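Local coordinates for protein peptide chain release factor subunit 1 (PDB 3IR9) that probably directs the termination of translation at the stop codons UAA, UAG and UGA, and is represented here by its C-terminal domain, at residues F37-I41 with A42-K46; E145-Q148 with L149-F153. All blocks are in the same frame, centred on the assembly; numbering follows the deposited sequence.

Interaction 1 of 2, residues F37-I41 with A42-K46; sequences FKELI and ADSGK
Glu39 and Lys46 form a long salt bridge where helix 10-41 gives way to the loop before strand 47-49. Lys46 NZ lies 3.7 Å from Glu39 OE2 and 3.8 Å from Glu39 OE1, so neither carboxylate oxygen is clearly preferred. The glutamate has CG beside its backbone N (chi1 -72°) and bends again at chi2, which carries the carboxylate toward the loop. The lysine chain curls at chi3 and chi4 to meet it, and NZ also makes a weak hydrogen bond to Leu160 O. Shortening Glu39 to an alanine removes the carboxylate, and the Lys46 ammonium is likely to lose its acidic partner, leaving the weak bond to Leu160 O.

The backbone bonds from the helix to the loop are weak as well. Ala42 N reaches Lys38 O at 3.4 Å, a stretched helical bond, and Ala42 is the first residue to leave helical angles. Ser44 OG sits 2.8 Å from Glu39 O, at a poor angle for a hydrogen bond.

Packing is slight. Ala42 CB rests 3.4 Å from Lys38 O, while Glu39 and Leu40 also touch Val47 of strand 47-49. With long or weak polar links and no buried residue, the turn is probably held only lightly by this chemistry.

Interaction 2 of 2, residues E145-Q148 with L149-F153; sequences EGSQ and LMNAF
Glu145 and Leu149 are joined by an i to i+4 backbone bond in helix 144-151, a short helix of the release factor's C-terminal domain. It lies between strands 135-139 and 156-160 in the chain, and both belong to the mixed four-stranded sheet. Leu149 N donates to Glu145 O at 2.9 Å. The N-H points well at the oxygen (158°), and the donor is tilted 19° from the carbonyl plane. Leu149 CB also lies 3.5 Å from Glu145 O. The Glu145 carboxylate has its partner on another helix, in a salt bridge from OE2 to Arg34 NH1.

Gly146 is buried. Its carbonyl oxygen meets the flank of Leu149, with Gly146 O 3.7 Å from Leu149 CB.

At Ser147 the model is less certain. Asn151 is built with CG beside its own backbone N (chi1 -57°), which turns the amide back toward Ser147. Its CG is too close to Ser147 O, so the exact placing of the amide is doubtful, and so is the approach of ND2 to Ser147 OG. Asn151 N is also modelled as a donor to Ser147 O, but the place of that oxygen is less sure.

Gln148 is exposed, and its side chain leans on Phe37 of helix 10-41. Its carbonyl takes a further i to i+4 bond, from Ala152 N. Ala152 CB lies 3.7 Å from Gln148 O, beside that bond. Further along, the ring of Phe153 meets Tyr49 and packs edge-to-face with Phe36. Ala152 N donates to Gln148 O at 2.8 Å, in the carbonyl plane.

Interaction 1 lies at the surface, with no buried residue. Interaction 2 is partly buried, with Gly146 and Leu149 inside. Their centres are about 16 Å apart. Interaction 1 takes the end of the long helix 10-41 and the loop after it; interaction 2 runs through nearly all of the short helix 144-151. The turn at 37-46 relies on a long ion pair and weak bonds. In 145-153 two of the helical bonds are short and well directed, and those to Ser147 O are less sure. The two meet directly: Phe153 packs on Phe37 and Leu40, with Leu40 CD2 3.8 Å from Phe153 CZ. Residues 145-153 thus lie along the later part of helix 10-41, with aromatic and leucine contacts near its end and a salt bridge further up.

Interaction 1 of 2, residues F37-I41 with A42-K46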
loop_
_atom_site.group_PDB
_atom_site.type_symbol
_atom_site.label_atom_id
_atom_site.label_comp_id
_atom_site.label_asym_id
_atom_site.label_seq_id
_atom_site.Cartn_x
_atom_site.Cartn_y
_atom_site.Cartn_z
ATOM N N PHE A 37 22.665 -8.780 13.112
ATOM C CA PHE A 37 22.721 -10.095 13.734
ATOM C C PHE A 37 24.170 -10.593 13.834
ATOM O O PHE A 37 24.619 -11.018 14.897
ATOM C CB PHE A 37 21.868 -11.102 12.949
ATOM C CG PHE A 37 20.369 -10.939 13.133
ATOM C CD1 PHE A 37 19.826 -10.657 14.379
ATOM C CD2 PHE A 37 19.504 -11.116 12.062
ATOM C CE1 PHE A 37 18.450 -10.523 14.545
ATOM C CE2 PHE A 37 18.128 -10.988 12.222
ATOM C CZ PHE A 37 17.602 -10.690 13.466
ATOM N N LYS A 38 24.902 -10.522 12.726
ATOM C CA LYS A 38 26.280 -11.012 12.677
ATOM C C LYS A 38 27.205 -10.259 13.631
ATOM O O LYS A 38 28.210 -10.802 14.085
ATOM C CB LYS A 38 26.821 -10.935 11.248
ATOM C CG LYS A 38 26.162 -11.926 10.289
ATOM C CD LYS A 38 26.292 -11.498 8.822
ATOM C CE LYS A 38 27.696 -11.710 8.278
ATOM N NZ LYS A 38 27.797 -11.255 6.867
ATOM N N GLU A 39 26.868 -9.009 13.925
ATOM C CA GLU A 39 27.643 -8.209 14.862
ATOM C C GLU A 39 27.253 -8.561 16.287
ATOM O O GLU A 39 28.072 -8.502 17.208
ATOM C CB GLU A 39 27.392 -6.724 14.621
ATOM C CG GLU A 39 28.020 -6.197 13.355
ATOM C CD GLU A 39 29.532 -6.237 13.410
ATOM O OE1 GLU A 39 30.084 -6.683 14.445
ATOM O OE2 GLU A 39 30.164 -5.819 12.417
ATOM N N LEU A 40 25.988 -8.922 16.454
ATOM C CA LEU A 40 25.442 -9.274 17.756
ATOM C C LEU A 40 26.012 -10.600 18.232
ATOM O O LEU A 40 26.504 -10.706 19.356
ATOM C CB LEU A 40 23.917 -9.356 17.671
ATOM C CG LEU A 40 23.147 -9.956 18.844
ATOM C CD1 LEU A 40 23.520 -9.293 20.172
ATOM C CD2 LEU A 40 21.654 -9.843 18.575
ATOM N N ILE A 41 25.935 -11.608 17.368
ATOM C CA ILE A 41 26.446 -12.934 17.682
ATOM C C ILE A 41 27.918 -12.869 18.048
ATOM O O ILE A 41 28.334 -13.389 19.082
ATOM C CB ILE A 41 26.311 -13.884 16.488
ATOM C CG1 ILE A 41 24.896 -13.833 15.916
ATOM C CG2 ILE A 41 26.670 -15.301 16.899
ATOM C CD1 ILE A 41 24.733 -14.664 14.669
ATOM N N ALA A 42 28.705 -12.236 17.180
ATOM C CA ALA A 42 30.133 -12.079 17.404
ATOM C C ALA A 42 30.356 -11.163 18.598
ATOM O O ALA A 42 31.416 -10.558 18.734
ATOM C CB ALA A 42 30.800 -11.512 16.157
ATOM N N ASP A 43 29.341 -11.072 19.455
ATOM C CA ASP A 43 29.361 -10.195 20.622
ATOM C C ASP A 43 29.804 -8.788 20.261
ATOM O O ASP A 43 28.989 -7.940 19.891
ATOM C CB ASP A 43 30.261 -10.767 21.724
ATOM C CG ASP A 43 29.483 -11.170 22.964
ATOM O OD1 ASP A 43 28.245 -11.290 22.870
ATOM O OD2 ASP A 43 30.109 -11.358 24.032
ATOM N N SER A 44 31.109 -8.564 20.369
ATOM C CA SER A 44 31.730 -7.267 20.117
ATOM C C SER A 44 31.257 -6.153 21.061
ATOM O O SER A 44 32.061 -5.349 21.531
ATOM C CB SER A 44 31.615 -6.856 18.635
ATOM O OG SER A 44 30.409 -7.299 18.029
ATOM N N GLY A 45 29.963 -6.126 21.362
ATOM C CA GLY A 45 29.387 -5.004 22.073
ATOM C C GLY A 45 29.285 -3.842 21.106
ATOM O O GLY A 45 29.357 -2.676 21.495
ATOM N N LYS A 46 29.123 -4.174 19.829
ATOM C CA LYS A 46 29.034 -3.181 18.771
ATOM C C LYS A 46 27.625 -3.128 18.206
ATOM O O LYS A 46 27.419 -2.752 17.054
ATOM C CB LYS A 46 30.023 -3.506 17.655
ATOM C CG LYS A 46 31.472 -3.312 18.058
ATOM C CD LYS A 46 32.425 -3.636 16.918
ATOM C CE LYS A 46 32.261 -2.688 15.735
ATOM N NZ LYS A 46 31.194 -3.111 14.780
#

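Interaction 2 of 2, residues E145-Q148 with L149-F153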
loop_
_atom_site.group_PDB
_atom_site.type_symbol
_atom_site.label_atom_id
_atom_site.label_comp_id
_atom_site.label_asym_id
_atom_site.label_seq_id
_atom_site.Cartn_x
_atom_site.Cartn_y
_atom_site.Cartn_z
ATOM N N GLU A 145 13.581 -11.717 9.142
ATOM C CA GLU A 145 14.546 -10.794 9.711
ATOM C C GLU A 145 13.852 -9.497 10.100
ATOM O O GLU A 145 13.914 -9.067 11.251
ATOM C CB GLU A 145 15.663 -10.522 8.702
ATOM C CG GLU A 145 16.343 -11.776 8.141
ATOM C CD GLU A 145 15.491 -12.530 7.124
ATOM O OE1 GLU A 145 14.574 -13.279 7.524
ATOM O OE2 GLU A 145 15.753 -12.390 5.913
ATOM N N GLY A 146 13.173 -8.889 9.132
ATOM C CA GLY A 146 12.447 -7.652 9.359
ATOM C C GLY A 146 11.248 -7.823 10.267
ATOM O O GLY A 146 10.689 -6.853 10.796
ATOM N N SER A 147 10.848 -9.074 10.443
ATOM C CA SER A 147 9.770 -9.401 11.358
ATOM C C SER A 147 10.312 -9.477 12.783
ATOM O O SER A 147 9.807 -8.810 13.685
ATOM C CB SER A 147 9.105 -10.715 10.953
ATOM O OG SER A 147 7.717 -10.669 11.220
ATOM N N GLN A 148 11.354 -10.277 12.979
ATOM C CA GLN A 148 11.999 -10.371 14.283
ATOM C C GLN A 148 12.455 -9.000 14.767
ATOM O O GLN A 148 12.351 -8.688 15.951
ATOM C CB GLN A 148 13.179 -11.344 14.239
ATOM C CG GLN A 148 12.766 -12.783 13.955
ATOM C CD GLN A 148 13.721 -13.802 14.554
ATOM O OE1 GLN A 148 14.937 -13.604 14.558
ATOM N NE2 GLN A 148 13.171 -14.902 15.064
ATOM N N LEU A 149 12.952 -8.181 13.845
ATOM C CA LEU A 149 13.372 -6.828 14.186
ATOM C C LEU A 149 12.331 -6.146 15.070
ATOM O O LEU A 149 12.667 -5.590 16.118
ATOM C CB LEU A 149 13.613 -5.989 12.928
ATOM C CG LEU A 149 14.267 -4.626 13.182
ATOM C CD1 LEU A 149 15.733 -4.793 13.576
ATOM C CD2 LEU A 149 14.138 -3.717 11.974
HETATM N N MSE A 150 11.069 -6.198 14.650
HETATM C CA MSE A 150 9.985 -5.578 15.409
HETATM C C MSE A 150 9.531 -6.464 16.572
HETATM O O MSE A 150 9.198 -5.967 17.652
HETATM C CB MSE A 150 8.804 -5.218 14.495
HETATM C CG MSE A 150 7.619 -4.572 15.223
HETATM SE SE MSE A 150 7.872 -2.698 15.769
HETATM C CE MSE A 150 6.433 -2.540 17.084
ATOM N N ASN A 151 9.527 -7.775 16.349
ATOM C CA ASN A 151 9.092 -8.728 17.368
ATOM C C ASN A 151 9.938 -8.645 18.633
ATOM O O ASN A 151 9.438 -8.363 19.724
ATOM C CB ASN A 151 9.131 -10.159 16.821
ATOM C CG ASN A 151 8.278 -10.334 15.579
ATOM O OD1 ASN A 151 7.342 -9.567 15.343
ATOM N ND2 ASN A 151 8.596 -11.347 14.777
ATOM N N ALA A 152 11.230 -8.897 18.473
ATOM C CA ALA A 152 12.149 -8.920 19.599
ATOM C C ALA A 152 12.706 -7.539 19.937
ATOM O O ALA A 152 12.435 -7.003 21.012
ATOM C CB ALA A 152 13.284 -9.901 19.333
ATOM N N PHE A 153 13.477 -6.966 19.012
ATOM C CA PHE A 153 14.301 -5.785 19.296
ATOM C C PHE A 153 13.560 -4.452 19.373
ATOM O O PHE A 153 14.166 -3.401 19.180
ATOM C CB PHE A 153 15.422 -5.654 18.263
ATOM C CG PHE A 153 16.304 -6.860 18.167
ATOM C CD1 PHE A 153 16.383 -7.579 16.989
ATOM C CD2 PHE A 153 17.055 -7.273 19.253
ATOM C CE1 PHE A 153 17.194 -8.684 16.896
ATOM C CE2 PHE A 153 17.870 -8.380 19.167
ATOM C CZ PHE A 153 17.940 -9.087 17.985
#